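PDB 3R3H: O-methyltransferase, SAM-dependent from Legionella pneumophila subsp. pneumophila, which probably transfers a methyl group from S-adenosylmethionine to a hydroxyl group of a substrate not yet identified. Local coordinates for residues Ile168-Trp173 with Ile210-Phe215; Asp145-Leu150 with Thr187-Lys192. One frame throughout, in Å; residues are numbered along the deposited sequence.

Contact 1: Ile168-Trp173 with Ile210-Phe215; sequences IDNIFW and IADGMF
The antiparallel pairing of strand 164-169 with strand 214-219 is a hallmark of the Rossmann-like class I methyltransferase fold, whose last strand runs against the parallel ones beside it. Ile168 and Phe215 close a hydrogen-bonded pair: Ile168 N gives to Phe215 O and Phe215 N to Ile168 O, each at 3.1 Å. Beyond this pair the chain leaves the strand at the C-terminal end of the parallel strands, where this fold places its active site, and the loop 210-213 meets it with a second set of bonds. Ile171 N reaches Gly213 O at 3.1 Å but from above the carbonyl plane, whereas Phe172 N sits nearly in line with the Asp212 carbonyl, 2.8 Å from Asp212 O.

The side chains of Asn170 and Asp212 add a bond of their own. With Asp212 CG anti to the backbone N (chi1 -156°), the carboxylate comes within reach of the amide, and Asn170 ND2 lies 3.0 Å from Asp212 OD1, the acceptor staying in the amide plane. The precise orientation of the carboxylate is uncertain, because it is modelled too close to Phe172 O. The other end of the amide, Asn170 OD1, is taken by Lys146, so both ends of the group are held.

On the apolar side, the ring of Phe172 comes close to the bare backbone of Gly213, with Phe172 CE2 3.5 Å from Gly213 CA. Leu207 touches Phe172 and Ile171; Leu6 of the second subunit packs on Phe172, and Ile19 of that subunit on Ile171. Ile171 crosses Phe215 at about a right angle, its CD1 meeting the edge of the ring near its plane, 3.5 Å from Phe215 CD2.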
loop_
_atom_site.group_PDB
_atom_site.type_symbol
_atom_site.label_atom_id
_atom_site.label_comp_id
_atom_site.label_asym_id
_atom_site.label_seq_id
_atom_site.Cartn_x
_atom_site.Cartn_y
_atom_site.Cartn_z
ATOM N N ILE A 168 4.473 -6.198 8.243
ATOM C CA ILE A 168 5.168 -7.452 8.495
ATOM C C ILE A 168 5.482 -8.096 7.152
ATOM O O ILE A 168 4.590 -8.272 6.320
ATOM C CB ILE A 168 4.318 -8.418 9.348
ATOM C CG1 ILE A 168 3.967 -7.796 10.699
ATOM C CG2 ILE A 168 5.107 -9.663 9.634
ATOM C CD1 ILE A 168 2.688 -6.990 10.714
ATOM N N ASP A 169 6.747 -8.445 6.939
ATOM C CA ASP A 169 7.166 -9.024 5.666
ATOM C C ASP A 169 7.142 -10.555 5.620
ATOM O O ASP A 169 7.056 -11.220 6.659
ATOM C CB ASP A 169 8.572 -8.525 5.320
ATOM C CG ASP A 169 8.863 -8.570 3.825
ATOM O OD1 ASP A 169 10.063 -8.550 3.463
ATOM O OD2 ASP A 169 7.898 -8.612 3.010
ATOM N N ASN A 170 7.233 -11.089 4.399
ATOM C CA ASN A 170 7.237 -12.530 4.120
ATOM C C ASN A 170 5.994 -13.261 4.638
ATOM O O ASN A 170 6.109 -14.303 5.292
ATOM C CB ASN A 170 8.480 -13.202 4.720
ATOM C CG ASN A 170 9.758 -12.475 4.391
ATOM O OD1 ASN A 170 10.287 -11.747 5.222
ATOM N ND2 ASN A 170 10.263 -12.663 3.173
ATOM N N ILE A 171 4.812 -12.724 4.347
ATOM C CA ILE A 171 3.569 -13.349 4.793
ATOM C C ILE A 171 3.405 -14.698 4.067
ATOM O O ILE A 171 2.965 -15.700 4.648
ATOM C CB ILE A 171 2.372 -12.403 4.554
ATOM C CG1 ILE A 171 2.567 -11.128 5.384
ATOM C CG2 ILE A 171 1.086 -13.067 4.968
ATOM C CD1 ILE A 171 2.890 -11.385 6.834
ATOM N N PHE A 172 3.767 -14.715 2.795
ATOM C CA PHE A 172 3.735 -15.945 2.023
ATOM C C PHE A 172 5.229 -16.267 2.017
ATOM O O PHE A 172 5.995 -15.632 1.298
ATOM C CB PHE A 172 3.265 -15.682 0.591
ATOM C CG PHE A 172 2.137 -14.678 0.476
ATOM C CD1 PHE A 172 1.015 -14.749 1.311
ATOM C CD2 PHE A 172 2.185 -13.683 -0.496
ATOM C CE1 PHE A 172 -0.034 -13.842 1.173
ATOM C CE2 PHE A 172 1.143 -12.778 -0.640
ATOM C CZ PHE A 172 0.032 -12.854 0.192
ATOM N N TRP A 173 5.666 -17.213 2.835
ATOM C CA TRP A 173 7.086 -17.545 2.903
ATOM C C TRP A 173 7.560 -18.199 1.592
ATOM O O TRP A 173 8.063 -19.319 1.591
ATOM C CB TRP A 173 7.307 -18.483 4.096
ATOM C CG TRP A 173 8.726 -18.702 4.558
ATOM C CD1 TRP A 173 9.212 -19.838 5.130
ATOM C CD2 TRP A 173 9.805 -17.746 4.595
ATOM N NE1 TRP A 173 10.512 -19.659 5.524
ATOM C CE2 TRP A 173 10.906 -18.384 5.209
ATOM C CE3 TRP A 173 9.950 -16.411 4.168
ATOM C CZ2 TRP A 173 12.131 -17.748 5.417
ATOM C CZ3 TRP A 173 11.171 -15.774 4.373
ATOM C CH2 TRP A 173 12.246 -16.448 4.993
ATOM N N ILE A 210 2.714 -7.842 -2.810
ATOM C CA ILE A 210 3.778 -7.097 -3.470
ATOM C C ILE A 210 5.177 -7.656 -3.237
ATOM O O ILE A 210 5.974 -7.792 -4.179
ATOM C CB ILE A 210 3.774 -5.614 -3.031
ATOM C CG1 ILE A 210 3.559 -5.528 -1.525
ATOM C CG2 ILE A 210 2.731 -4.841 -3.804
ATOM C CD1 ILE A 210 3.636 -4.118 -0.984
ATOM N N ALA A 211 5.486 -7.952 -1.983
ATOM C CA ALA A 211 6.812 -8.468 -1.662
ATOM C C ALA A 211 6.721 -9.989 -1.611
ATOM O O ALA A 211 6.485 -10.648 -2.625
ATOM C CB ALA A 211 7.265 -7.904 -0.308
ATOM N N ASP A 212 6.934 -10.533 -0.420
ATOM C CA ASP A 212 6.797 -11.957 -0.191
ATOM C C ASP A 212 5.484 -11.919 0.569
ATOM O O ASP A 212 5.199 -12.781 1.398
ATOM C CB ASP A 212 7.893 -12.489 0.731
ATOM C CG ASP A 212 8.136 -13.969 0.543
ATOM O OD1 ASP A 212 8.738 -14.608 1.446
ATOM O OD2 ASP A 212 7.732 -14.489 -0.524
ATOM N N GLY A 213 4.703 -10.884 0.272
ATOM C CA GLY A 213 3.444 -10.673 0.945
ATOM C C GLY A 213 3.730 -9.714 2.083
ATOM O O GLY A 213 4.644 -9.948 2.875
ATOM N N MET A 214 2.980 -8.619 2.153
ATOM C CA MET A 214 3.170 -7.633 3.216
ATOM C C MET A 214 1.839 -7.333 3.902
ATOM O O MET A 214 0.853 -6.943 3.268
ATOM C CB MET A 214 3.790 -6.345 2.651
ATOM C CG MET A 214 4.183 -5.316 3.718
ATOM S SD MET A 214 5.132 -3.906 3.097
ATOM C CE MET A 214 6.845 -4.572 3.223
ATOM N N PHE A 215 1.820 -7.539 5.210
ATOM C CA PHE A 215 0.622 -7.327 6.006
ATOM C C PHE A 215 0.651 -5.946 6.639
ATOM O O PHE A 215 1.655 -5.554 7.232
ATOM C CB PHE A 215 0.563 -8.366 7.128
ATOM C CG PHE A 215 -0.619 -9.310 7.061
ATOM C CD1 PHE A 215 -1.902 -8.846 6.765
ATOM C CD2 PHE A 215 -0.458 -10.658 7.379
ATOM C CE1 PHE A 215 -3.007 -9.708 6.794
ATOM C CE2 PHE A 215 -1.550 -11.527 7.413
ATOM C CZ PHE A 215 -2.830 -11.052 7.120
#

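Contact 2: Asp145-Leu150 with Thr187-Lys192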
loop_
_atom_site.group_PDB
_atom_site.type_symbol
_atom_site.label_atom_id
_atom_site.label_comp_id
_atom_site.label_asym_id
_atom_site.label_seq_id
_atom_site.Cartn_x
_atom_site.Cartn_y
_atom_site.Cartn_z
ATOM N N ASP A 145 13.834 -12.583 12.523
ATOM C CA ASP A 145 13.738 -14.041 12.435
ATOM C C ASP A 145 12.301 -14.532 12.615
ATOM O O ASP A 145 11.620 -14.212 13.607
ATOM C CB ASP A 145 14.674 -14.716 13.442
ATOM C CG ASP A 145 14.452 -14.243 14.861
ATOM O OD1 ASP A 145 14.640 -15.074 15.776
ATOM O OD2 ASP A 145 14.113 -13.054 15.068
ATOM N N LYS A 146 11.866 -15.315 11.629
ATOM C CA LYS A 146 10.509 -15.854 11.542
ATOM C C LYS A 146 9.976 -16.646 12.732
ATOM O O LYS A 146 8.770 -16.620 12.996
ATOM C CB LYS A 146 10.384 -16.708 10.279
ATOM C CG LYS A 146 11.096 -16.118 9.053
ATOM C CD LYS A 146 10.665 -14.682 8.773
ATOM C CE LYS A 146 11.708 -13.954 7.941
ATOM N NZ LYS A 146 11.421 -12.498 7.801
ATOM N N THR A 147 10.858 -17.332 13.453
ATOM C CA THR A 147 10.423 -18.137 14.585
ATOM C C THR A 147 10.104 -17.367 15.854
ATOM O O THR A 147 9.994 -17.960 16.924
ATOM C CB THR A 147 11.450 -19.217 14.926
ATOM O OG1 THR A 147 12.692 -18.597 15.292
ATOM C CG2 THR A 147 11.663 -20.137 13.727
ATOM N N ASN A 148 9.970 -16.050 15.755
ATOM C CA ASN A 148 9.619 -15.242 16.928
ATOM C C ASN A 148 8.580 -14.246 16.471
ATOM O O ASN A 148 8.181 -13.348 17.211
ATOM C CB ASN A 148 10.832 -14.500 17.496
ATOM C CG ASN A 148 11.692 -15.380 18.380
ATOM O OD1 ASN A 148 12.819 -15.710 18.025
ATOM N ND2 ASN A 148 11.156 -15.771 19.538
ATOM N N TYR A 149 8.149 -14.434 15.232
ATOM C CA TYR A 149 7.148 -13.590 14.604
ATOM C C TYR A 149 5.886 -13.396 15.449
ATOM O O TYR A 149 5.224 -12.370 15.341
ATOM C CB TYR A 149 6.811 -14.172 13.222
ATOM C CG TYR A 149 7.393 -13.381 12.059
ATOM C CD1 TYR A 149 8.644 -12.752 12.153
ATOM C CD2 TYR A 149 6.682 -13.252 10.864
ATOM C CE1 TYR A 149 9.161 -12.011 11.078
ATOM C CE2 TYR A 149 7.185 -12.515 9.785
ATOM C CZ TYR A 149 8.419 -11.901 9.898
ATOM O OH TYR A 149 8.888 -11.195 8.819
ATOM N N LEU A 150 5.557 -14.370 16.293
ATOM C CA LEU A 150 4.379 -14.259 17.149
ATOM C C LEU A 150 4.679 -13.294 18.296
ATOM O O LEU A 150 3.838 -12.473 18.702
ATOM C CB LEU A 150 3.996 -15.628 17.711
ATOM C CG LEU A 150 2.601 -16.141 17.311
ATOM C CD1 LEU A 150 1.517 -15.172 17.806
ATOM C CD2 LEU A 150 2.532 -16.294 15.790
ATOM N N THR A 187 8.435 -21.609 8.395
ATOM C CA THR A 187 7.187 -21.554 7.649
ATOM C C THR A 187 6.064 -22.030 8.576
ATOM O O THR A 187 4.890 -21.867 8.287
ATOM C CB THR A 187 7.262 -22.423 6.365
ATOM O OG1 THR A 187 6.275 -23.456 6.419
ATOM C CG2 THR A 187 8.646 -23.042 6.216
ATOM N N ARG A 188 6.451 -22.608 9.706
ATOM C CA ARG A 188 5.499 -23.095 10.687
ATOM C C ARG A 188 5.011 -21.914 11.515
ATOM O O ARG A 188 3.864 -21.869 11.947
ATOM C CB ARG A 188 6.173 -24.130 11.586
ATOM C CG ARG A 188 5.330 -24.563 12.753
ATOM C CD ARG A 188 6.201 -25.223 13.801
ATOM N NE ARG A 188 5.451 -25.536 15.013
ATOM C CZ ARG A 188 4.529 -26.486 15.101
ATOM N NH1 ARG A 188 4.238 -27.227 14.042
ATOM N NH2 ARG A 188 3.908 -26.700 16.257
ATOM N N GLU A 189 5.906 -20.955 11.735
ATOM C CA GLU A 189 5.599 -19.751 12.507
ATOM C C GLU A 189 4.839 -18.726 11.690
ATOM O O GLU A 189 3.974 -18.016 12.202
ATOM C CB GLU A 189 6.880 -19.119 13.003
ATOM C CG GLU A 189 7.295 -19.613 14.349
ATOM C CD GLU A 189 6.352 -19.142 15.439
ATOM O OE1 GLU A 189 5.810 -20.016 16.168
ATOM O OE2 GLU A 189 6.159 -17.905 15.563
ATOM N N ILE A 190 5.174 -18.635 10.413
ATOM C CA ILE A 190 4.483 -17.693 9.549
ATOM C C ILE A 190 3.020 -18.142 9.518
ATOM O O ILE A 190 2.128 -17.361 9.846
ATOM C CB ILE A 190 5.055 -17.703 8.091
ATOM C CG1 ILE A 190 6.590 -17.507 8.097
ATOM C CG2 ILE A 190 4.335 -16.649 7.248
ATOM C CD1 ILE A 190 7.080 -16.207 8.661
ATOM N N LYS A 191 2.791 -19.406 9.144
ATOM C CA LYS A 191 1.447 -19.979 9.060
ATOM C C LYS A 191 0.675 -19.760 10.349
ATOM O O LYS A 191 -0.528 -19.495 10.320
ATOM C CB LYS A 191 1.525 -21.477 8.752
ATOM C CG LYS A 191 2.022 -21.798 7.360
ATOM C CD LYS A 191 2.249 -23.289 7.160
ATOM C CE LYS A 191 0.945 -24.080 7.217
ATOM N NZ LYS A 191 1.142 -25.542 6.960
ATOM N N LYS A 192 1.368 -19.868 11.477
ATOM C CA LYS A 192 0.733 -19.667 12.771
ATOM C C LYS A 192 0.322 -18.214 12.938
ATOM O O LYS A 192 -0.793 -17.938 13.370
ATOM C CB LYS A 192 1.669 -20.042 13.930
ATOM C CG LYS A 192 1.831 -21.524 14.194
ATOM C CD LYS A 192 2.567 -21.771 15.519
ATOM C CE LYS A 192 2.839 -23.268 15.770
ATOM N NZ LYS A 192 3.688 -23.537 16.972
#
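Tyr149 receives the CD1 methyl of Ile190 obliquely, Ile190 CD1 standing 3.7 Å from Tyr149 CD2, while one face of its ring carries Lys146 CD, offset toward the rim. This is packing between two helices of the Rossmann-like fold: the start of helix 149-159, which lies in the crossover between strands 137-143 and 164-169, leans on helix 185-198. Lys146 and Ile190 run side by side and point the same way, and Ile190 CD1 is 3.7 Å from Lys146 CB as well, filling the angle between lysine and tyrosine. A bend at chi2 (-53°) folds the lysine back over the ring, and Lys146 NZ donates to Tyr149 OH at 3.0 Å. The ammonium also bonds Asn170 OD1 and forms a salt bridge with Asp143, and the tyrosine hydroxyl is bonded to Asp169 O.

Glu189 covers the turn that leads into helix 149-159. Its CG packs 3.5 Å from Thr147 CA, and the chain bends at chi2 to bring the carboxylate beside the first turn of the helix, where the helix dipole would probably suit a negative charge. Glu189 OE2 ends 3.7 Å from Leu150 N and 3.8 Å from Leu150 CB.

How the contacts relate
From the N terminus, the chain leaves strand 137-143 into 145-150, runs through helix 149-159 and returns along strand 164-169 to 168-173. Helix 185-198 then brings 187-192 back against 145-150, closing contact 2 over 36 intervening residues. After strand 203-208 the chain turns through 210-213 into strand 214-219 and closes contact 1 over a loop of equal length. The segments alternate, so the two loops cross. Contact 1 ties the antiparallel strand into the sheet, and contact 2 fastens two helices together beside it. Their centres are 12 Å apart, yet they touch directly: Trp173 CD1 packs 3.4 Å from Thr187 CG2.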